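Local coordinates for protein staphylococcus aureus CymR (Staphylococcus aureus, PDB 3T8R) that probably acts as a dimeric Rrf2-type transcriptional regulator that senses oxidation through a thiol and adjusts stress resistance and the oxidative response in Staphylococcus aureus, at residues Tyr12-Met17 with Asp81-Leu86; Glu76-Asp81 with Val117-Thr122. One frame throughout, in Å; residues are numbered along the deposited sequence.

Contact 1: residues Tyr12-Met17 with Asp81-Leu86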
ATOM      1  N   TYR A  12      14.420   5.978  -1.881  1.00 21.19           N
ATOM      2  CA  TYR A  12      15.753   6.446  -2.270  1.00 20.08           C
ATOM      3  C   TYR A  12      16.844   5.518  -1.757  1.00 21.38           C
ATOM      4  O   TYR A  12      17.839   5.321  -2.425  1.00 20.09           O
ATOM      5  CB  TYR A  12      15.991   7.892  -1.848  1.00 21.53           C
ATOM      6  CG  TYR A  12      15.235   8.870  -2.726  1.00 25.30           C
ATOM      7  CD1 TYR A  12      15.587   9.036  -4.057  1.00 27.98           C
ATOM      8  CD2 TYR A  12      14.169   9.598  -2.233  1.00 27.57           C
ATOM      9  CE1 TYR A  12      14.896   9.919  -4.882  1.00 33.46           C
ATOM     10  CE2 TYR A  12      13.470  10.490  -3.048  1.00 26.69           C
ATOM     11  CZ  TYR A  12      13.845  10.642  -4.372  1.00 31.28           C
ATOM     12  OH  TYR A  12      13.170  11.523  -5.194  1.00 31.92           O
ATOM     13  N   GLY A  13      16.632   4.924  -0.588  1.00 21.33           N
ATOM     14  CA  GLY A  13      17.574   3.938  -0.084  1.00 21.10           C
ATOM     15  C   GLY A  13      17.701   2.746  -1.014  1.00 22.06           C
ATOM     16  O   GLY A  13      18.805   2.251  -1.268  1.00 20.21           O
ATOM     17  N   LEU A  14      16.556   2.286  -1.525  1.00 19.11           N
ATOM     18  CA  LEU A  14      16.506   1.177  -2.452  1.00 20.35           C
ATOM     19  C   LEU A  14      17.252   1.532  -3.727  1.00 21.72           C
ATOM     20  O   LEU A  14      18.029   0.726  -4.237  1.00 19.37           O
ATOM     21  CB  LEU A  14      15.058   0.825  -2.784  1.00 22.36           C
ATOM     22  CG  LEU A  14      14.589  -0.621  -2.635  1.00 31.40           C
ATOM     23  CD1 LEU A  14      13.353  -0.845  -3.505  1.00 21.88           C
ATOM     24  CD2 LEU A  14      15.684  -1.648  -2.937  1.00 24.62           C
ATOM     25  N   THR A  15      17.019   2.741  -4.231  1.00 21.62           N
ATOM     26  CA  THR A  15      17.746   3.220  -5.409  1.00 21.12           C
ATOM     27  C   THR A  15      19.261   3.235  -5.209  1.00 23.24           C
ATOM     28  O   THR A  15      20.009   2.813  -6.087  1.00 25.67           O
ATOM     29  CB  THR A  15      17.248   4.614  -5.871  1.00 23.76           C
ATOM     30  OG1 THR A  15      15.846   4.546  -6.168  1.00 26.04           O
ATOM     31  CG2 THR A  15      17.999   5.039  -7.135  1.00 24.00           C
ATOM     32  N   LEU A  16      19.709   3.725  -4.057  1.00 20.88           N
ATOM     33  CA  LEU A  16      21.121   3.698  -3.679  1.00 23.10           C
ATOM     34  C   LEU A  16      21.663   2.264  -3.777  1.00 21.28           C
ATOM     35  O   LEU A  16      22.695   2.000  -4.401  1.00 21.21           O
ATOM     36  CB  LEU A  16      21.273   4.238  -2.242  1.00 22.81           C
ATOM     37  CG  LEU A  16      22.620   4.640  -1.633  1.00 37.77           C
ATOM     38  CD1 LEU A  16      22.702   4.198  -0.173  1.00 29.62           C
ATOM     39  CD2 LEU A  16      23.807   4.123  -2.411  1.00 31.73           C
ATOM     40  N   MET A  17      20.939   1.333  -3.175  1.00 19.29           N
ATOM     41  CA  MET A  17      21.392  -0.047  -3.098  1.00 18.38           C
ATOM     42  C   MET A  17      21.443  -0.729  -4.470  1.00 18.67           C
ATOM     43  O   MET A  17      22.339  -1.523  -4.740  1.00 22.13           O
ATOM     44  CB  MET A  17      20.530  -0.824  -2.105  1.00 19.83           C
ATOM     45  CG  MET A  17      20.665  -0.311  -0.678  1.00 18.12           C
ATOM     46  SD  MET A  17      22.313  -0.626  -0.016  1.00 20.24           S
ATOM     47  CE  MET A  17      22.284  -2.409   0.105  1.00 22.90           C
ATOM     48  N   ASP A  81      14.179  -6.008   3.301  1.00 24.54           N
ATOM     49  CA  ASP A  81      15.239  -5.746   4.273  1.00 23.71           C
ATOM     50  C   ASP A  81      15.578  -4.256   4.244  1.00 26.44           C
ATOM     51  O   ASP A  81      15.689  -3.596   5.279  1.00 25.55           O
ATOM     52  CB  ASP A  81      16.495  -6.568   3.939  1.00 26.02           C
ATOM     53  CG  ASP A  81      16.314  -8.069   4.163  1.00 31.30           C
ATOM     54  OD1 ASP A  81      15.501  -8.455   5.035  1.00 31.96           O
ATOM     55  OD2 ASP A  81      17.003  -8.858   3.467  1.00 30.96           O
ATOM     56  N   ILE A  82      15.734  -3.726   3.035  1.00 21.95           N
ATOM     57  CA  ILE A  82      16.151  -2.347   2.873  1.00 22.63           C
ATOM     58  C   ILE A  82      15.079  -1.381   3.349  1.00 24.27           C
ATOM     59  O   ILE A  82      15.349  -0.428   4.077  1.00 23.97           O
ATOM     60  CB  ILE A  82      16.538  -2.067   1.408  1.00 20.20           C
ATOM     61  CG1 ILE A  82      17.812  -2.848   1.071  1.00 23.43           C
ATOM     62  CG2 ILE A  82      16.761  -0.583   1.210  1.00 21.46           C
ATOM     63  CD1 ILE A  82      18.094  -3.047  -0.417  1.00 24.62           C
ATOM     64  N   ILE A  83      13.846  -1.621   2.934  1.00 25.05           N
ATOM     65  CA  ILE A  83      12.763  -0.757   3.352  1.00 24.76           C
ATOM     66  C   ILE A  83      12.630  -0.753   4.872  1.00 26.93           C
ATOM     67  O   ILE A  83      12.497   0.300   5.490  1.00 28.98           O
ATOM     68  CB  ILE A  83      11.445  -1.199   2.733  1.00 28.99           C
ATOM     69  CG1 ILE A  83      11.526  -1.107   1.208  1.00 31.08           C
ATOM     70  CG2 ILE A  83      10.321  -0.335   3.259  1.00 31.89           C
ATOM     71  CD1 ILE A  83      11.840   0.262   0.728  1.00 31.66           C
ATOM     72  N   ARG A  84      12.686  -1.938   5.467  1.00 29.22           N
ATOM     73  CA  ARG A  84      12.570  -2.069   6.915  1.00 31.93           C
ATOM     74  C   ARG A  84      13.598  -1.226   7.662  1.00 32.19           C
ATOM     75  O   ARG A  84      13.265  -0.536   8.619  1.00 35.67           O
ATOM     76  CB  ARG A  84      12.653  -3.540   7.332  1.00 34.73           C
ATOM     77  CG  ARG A  84      11.374  -4.329   7.018  1.00 37.65           C
ATOM     78  CD  ARG A  84      11.375  -5.734   7.628  1.00 41.99           C
ATOM     79  NE  ARG A  84      12.145  -6.703   6.849  1.00 39.78           N
ATOM     80  CZ  ARG A  84      11.667  -7.362   5.797  1.00 37.56           C
ATOM     81  NH1 ARG A  84      10.424  -7.151   5.389  1.00 40.07           N
ATOM     82  NH2 ARG A  84      12.433  -8.226   5.147  1.00 38.58           N
ATOM     83  N   LEU A  85      14.843  -1.261   7.207  1.00 29.61           N
ATOM     84  CA  LEU A  85      15.911  -0.534   7.875  1.00 23.70           C
ATOM     85  C   LEU A  85      15.685   0.972   7.853  1.00 32.96           C
ATOM     86  O   LEU A  85      15.981   1.673   8.818  1.00 33.60           O
ATOM     87  CB  LEU A  85      17.242  -0.849   7.211  1.00 26.87           C
ATOM     88  CG  LEU A  85      17.880  -2.164   7.623  1.00 32.35           C
ATOM     89  CD1 LEU A  85      18.978  -2.536   6.645  1.00 31.64           C
ATOM     90  CD2 LEU A  85      18.426  -2.042   9.044  1.00 34.49           C
ATOM     91  N   LEU A  86      15.156   1.472   6.746  1.00 27.70           N
ATOM     92  CA  LEU A  86      15.020   2.908   6.581  1.00 27.89           C
ATOM     93  C   LEU A  86      13.685   3.468   7.062  1.00 33.87           C
ATOM     94  O   LEU A  86      13.629   4.596   7.546  1.00 38.63           O
ATOM     95  CB  LEU A  86      15.268   3.290   5.126  1.00 28.71           C
ATOM     96  CG  LEU A  86      16.716   3.008   4.718  1.00 24.91           C
ATOM     97  CD1 LEU A  86      16.871   2.919   3.218  1.00 25.64           C
ATOM     98  CD2 LEU A  86      17.659   4.062   5.313  1.00 28.70           C
TER
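With CG1 of I82 anti to its own carbonyl carbon (chi1 -68°) and the chain extended beyond it (chi2 161°), CD1 is carried straight across to the helix of Y12-M17, where it enters between L14 and M17. There it lies 3.8 Å from CD2 of L14 and 3.7 Å from CB of M17. The L14 and I82 side chains meet at about a right angle. M17 runs obliquely past I82, its CB and CG both against CD1. The other branch of I82, CG2, rests over the backbone of G13 and L14, 4.1 Å from C of G13. One turn further on, L86 sends CD1 to CA of G13 at 3.5 Å. This methyl sits against the bare backbone at G13, a close approach of side chain to helix. CD1 of I83 adds a looser apolar contact, 4.4 Å from CG of L14. No hydrogen bond crosses the interface: it is a helix pair joined by aliphatic groups, the local axes 9.3 Å apart at closest approach and inclined at 132°, closer to antiparallel than to parallel. The contact ties the first helix of the Rrf2-type winged helix-turn-helix region to the helix that follows its wing strands. Helix 8-21 has further neighbours: L16 packs on L45, V49 and L52 of helix 42-54, while L14 and M17 touch L126 and L123 of helix 123-127. Q103 of the second subunit packs on L14, placing this buried helix pair next to the dimer interface.

Contact 2: residues Glu76-Asp81 with Val117-Thr122; sequences EISAGD and VLDNTT
L118 turns its carbonyl O to the first turn of helix 79-87 and accepts from N of G80 at 3.0 Å; the donor stands well above the carbonyl plane (66° out of it), and the N-H...O angle of 141° is far from straight. CB of L118 lies over the G80 backbone, and CD2 packs on CB of A79 at 3.7 Å. Beside them D119 brings OD1 to within 3.8 Å of CA of G80; the polar end of D119 is engaged by R84 in a salt bridge. Through its backbone O, D119 also accepts a weak bond from a water that lies 2.6 Å from OG of S78. At N120 the chain leaves the helical conformation and turns back along I77-A79. T121 accepts a nearly straight bond from N of A79 to its O, 2.9 Å long and nearly in line with the C=O. Two helix termini meet here: the end of helix 101-119 faces the start of helix 79-87, whose N-cap is S78. S78 and D81 form a capping box: OG of S78 accepts from N of D81, and OD2 of D81 accepts from N of S78. OG takes the position between backbone N and carbonyl carbon (chi1 75°), which aims it at that amide. The T121 hydroxyl donates to O of V117 at 2.7 Å, and R109 of the second subunit binds it too. T122 forms a single beta bridge with S78, flanked by CA-H...O contacts from CA of T122 to O of I77 and from CA of S78 to O of T121, both 3.3 Å. OG1 of T122 caps the next helix, 123-127, through N of Y125.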
ATOM      1  N   GLU A  76      21.932 -11.732  -1.161  1.00 24.36           N
ATOM      2  CA  GLU A  76      21.592 -11.968   0.241  1.00 23.50           C
ATOM      3  C   GLU A  76      20.688 -10.891   0.829  1.00 28.63           C
ATOM      4  O   GLU A  76      20.324 -10.963   2.004  1.00 27.51           O
ATOM      5  CB  GLU A  76      22.871 -12.066   1.090  1.00 28.50           C
ATOM      6  CG  GLU A  76      23.712 -13.307   0.817  1.00 29.05           C
ATOM      7  CD  GLU A  76      24.830 -13.511   1.835  1.00 34.75           C
ATOM      8  OE1 GLU A  76      25.117 -12.581   2.607  1.00 31.30           O
ATOM      9  OE2 GLU A  76      25.423 -14.607   1.860  1.00 41.26           O
ATOM     10  N   ILE A  77      20.331  -9.887   0.028  1.00 24.12           N
ATOM     11  CA  ILE A  77      19.596  -8.739   0.544  1.00 19.61           C
ATOM     12  C   ILE A  77      18.269  -8.612  -0.184  1.00 23.16           C
ATOM     13  O   ILE A  77      18.243  -8.660  -1.409  1.00 21.59           O
ATOM     14  CB  ILE A  77      20.345  -7.416   0.301  1.00 20.74           C
ATOM     15  CG1 ILE A  77      21.762  -7.477   0.880  1.00 22.52           C
ATOM     16  CG2 ILE A  77      19.564  -6.232   0.890  1.00 23.10           C
ATOM     17  CD1 ILE A  77      22.587  -6.245   0.589  1.00 22.50           C
ATOM     18  N   SER A  78      17.181  -8.458   0.566  1.00 21.88           N
ATOM     19  CA  SER A  78      15.867  -8.265  -0.055  1.00 25.15           C
ATOM     20  C   SER A  78      15.435  -6.801  -0.027  1.00 23.67           C
ATOM     21  O   SER A  78      15.908  -6.003   0.784  1.00 22.14           O
ATOM     22  CB  SER A  78      14.793  -9.128   0.623  1.00 25.55           C
ATOM     23  OG  SER A  78      14.428  -8.577   1.878  1.00 24.95           O
ATOM     24  N   ALA A  79      14.542  -6.443  -0.944  1.00 22.98           N
ATOM     25  CA  ALA A  79      14.006  -5.090  -0.971  1.00 21.81           C
ATOM     26  C   ALA A  79      13.346  -4.804   0.369  1.00 20.11           C
ATOM     27  O   ALA A  79      13.421  -3.692   0.903  1.00 21.57           O
ATOM     28  CB  ALA A  79      13.026  -4.960  -2.091  1.00 20.47           C
ATOM     29  N   GLY A  80      12.708  -5.832   0.922  1.00 20.78           N
ATOM     30  CA  GLY A  80      12.047  -5.702   2.203  1.00 26.33           C
ATOM     31  C   GLY A  80      13.024  -5.345   3.306  1.00 24.48           C
ATOM     32  O   GLY A  80      12.729  -4.484   4.140  1.00 27.12           O
ATOM     33  N   ASP A  81      14.179  -6.008   3.301  1.00 24.54           N
ATOM     34  CA  ASP A  81      15.239  -5.746   4.273  1.00 23.71           C
ATOM     35  C   ASP A  81      15.578  -4.256   4.244  1.00 26.44           C
ATOM     36  O   ASP A  81      15.689  -3.596   5.279  1.00 25.55           O
ATOM     37  CB  ASP A  81      16.495  -6.568   3.939  1.00 26.02           C
ATOM     38  CG  ASP A  81      16.314  -8.069   4.163  1.00 31.30           C
ATOM     39  OD1 ASP A  81      15.501  -8.455   5.035  1.00 31.96           O
ATOM     40  OD2 ASP A  81      17.003  -8.858   3.467  1.00 30.96           O
ATOM     41  N   VAL A 117       5.782  -9.577  -1.624  1.00 24.59           N
ATOM     42  CA  VAL A 117       6.480  -9.104  -2.814  1.00 24.37           C
ATOM     43  C   VAL A 117       7.861  -8.571  -2.432  1.00 25.38           C
ATOM     44  O   VAL A 117       8.862  -8.905  -3.054  1.00 25.93           O
ATOM     45  CB  VAL A 117       5.668  -8.020  -3.574  1.00 27.21           C
ATOM     46  CG1 VAL A 117       6.504  -7.396  -4.684  1.00 26.67           C
ATOM     47  CG2 VAL A 117       4.405  -8.625  -4.155  1.00 26.64           C
ATOM     48  N   LEU A 118       7.900  -7.746  -1.399  1.00 21.72           N
ATOM     49  CA  LEU A 118       9.143  -7.101  -0.981  1.00 22.42           C
ATOM     50  C   LEU A 118      10.163  -8.090  -0.447  1.00 26.05           C
ATOM     51  O   LEU A 118      11.355  -7.973  -0.736  1.00 23.87           O
ATOM     52  CB  LEU A 118       8.842  -6.041   0.075  1.00 23.83           C
ATOM     53  CG  LEU A 118       8.365  -4.716  -0.495  1.00 24.98           C
ATOM     54  CD1 LEU A 118       7.999  -3.759   0.623  1.00 28.99           C
ATOM     55  CD2 LEU A 118       9.470  -4.129  -1.356  1.00 26.35           C
ATOM     56  N   ASP A 119       9.699  -9.064   0.329  1.00 26.25           N
ATOM     57  CA  ASP A 119      10.611 -10.030   0.956  1.00 27.80           C
ATOM     58  C   ASP A 119      11.177 -11.038  -0.021  1.00 30.04           C
ATOM     59  O   ASP A 119      12.268 -11.569   0.191  1.00 31.54           O
ATOM     60  CB  ASP A 119       9.922 -10.784   2.094  1.00 30.50           C
ATOM     61  CG  ASP A 119       9.726  -9.934   3.310  1.00 34.50           C
ATOM     62  OD1 ASP A 119      10.244  -8.803   3.326  1.00 33.51           O
ATOM     63  OD2 ASP A 119       9.058 -10.398   4.259  1.00 39.10           O
ATOM     64  N   ASN A 120      10.441 -11.313  -1.085  1.00 27.61           N
ATOM     65  CA  ASN A 120      10.870 -12.309  -2.051  1.00 29.38           C
ATOM     66  C   ASN A 120      11.506 -11.679  -3.280  1.00 27.76           C
ATOM     67  O   ASN A 120      11.678 -12.332  -4.315  1.00 30.66           O
ATOM     68  CB  ASN A 120       9.700 -13.212  -2.439  1.00 34.72           C
ATOM     69  CG  ASN A 120       9.130 -13.968  -1.247  1.00 37.28           C
ATOM     70  OD1 ASN A 120       7.926 -13.917  -0.986  1.00 44.30           O
ATOM     71  ND2 ASN A 120       9.989 -14.672  -0.523  1.00 39.30           N
ATOM     72  N   THR A 121      11.856 -10.401  -3.161  1.00 24.99           N
ATOM     73  CA  THR A 121      12.571  -9.707  -4.223  1.00 24.85           C
ATOM     74  C   THR A 121      13.979  -9.406  -3.725  1.00 22.12           C
ATOM     75  O   THR A 121      14.144  -8.621  -2.794  1.00 24.93           O
ATOM     76  CB  THR A 121      11.883  -8.390  -4.608  1.00 24.62           C
ATOM     77  OG1 THR A 121      10.573  -8.669  -5.121  1.00 28.92           O
ATOM     78  CG2 THR A 121      12.683  -7.653  -5.678  1.00 25.80           C
ATOM     79  N   THR A 122      14.997 -10.037  -4.308  1.00 26.78           N
ATOM     80  CA  THR A 122      16.360  -9.729  -3.875  1.00 22.49           C
ATOM     81  C   THR A 122      16.907  -8.511  -4.600  1.00 22.69           C
ATOM     82  O   THR A 122      16.434  -8.129  -5.667  1.00 23.10           O
ATOM     83  CB  THR A 122      17.355 -10.909  -4.062  1.00 24.00           C
ATOM     84  OG1 THR A 122      17.610 -11.120  -5.455  1.00 27.24           O
ATOM     85  CG2 THR A 122      16.823 -12.190  -3.424  1.00 26.94           C
TER
HETATM   86  O   HOH W   1      13.499 -10.616   3.162  1.00 34.43           O

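Helix 79-87 serves both contacts, and D81 belongs to each. Contact 1 lies almost at the centre of the chain and is apolar, with no hydrogen bond between its helices, helix 79-87 pressing its middle against helix 8-21. Contact 2, about 10 Å away between centres, is also buried but has more partly exposed residues (L118, D119, T122) and a water; two backbone hydrogen bonds hold the start of helix 79-87 to the end of helix 101-119 and the turn after it. A salt bridge joins the contacts, NH1 of R84 to OD1 of D119 at 2.6 Å, and I77 packs against I82 and M17. Both touch the second subunit, which puts the helix-turn-helix region, presumably DNA-binding, beside the dimer interface.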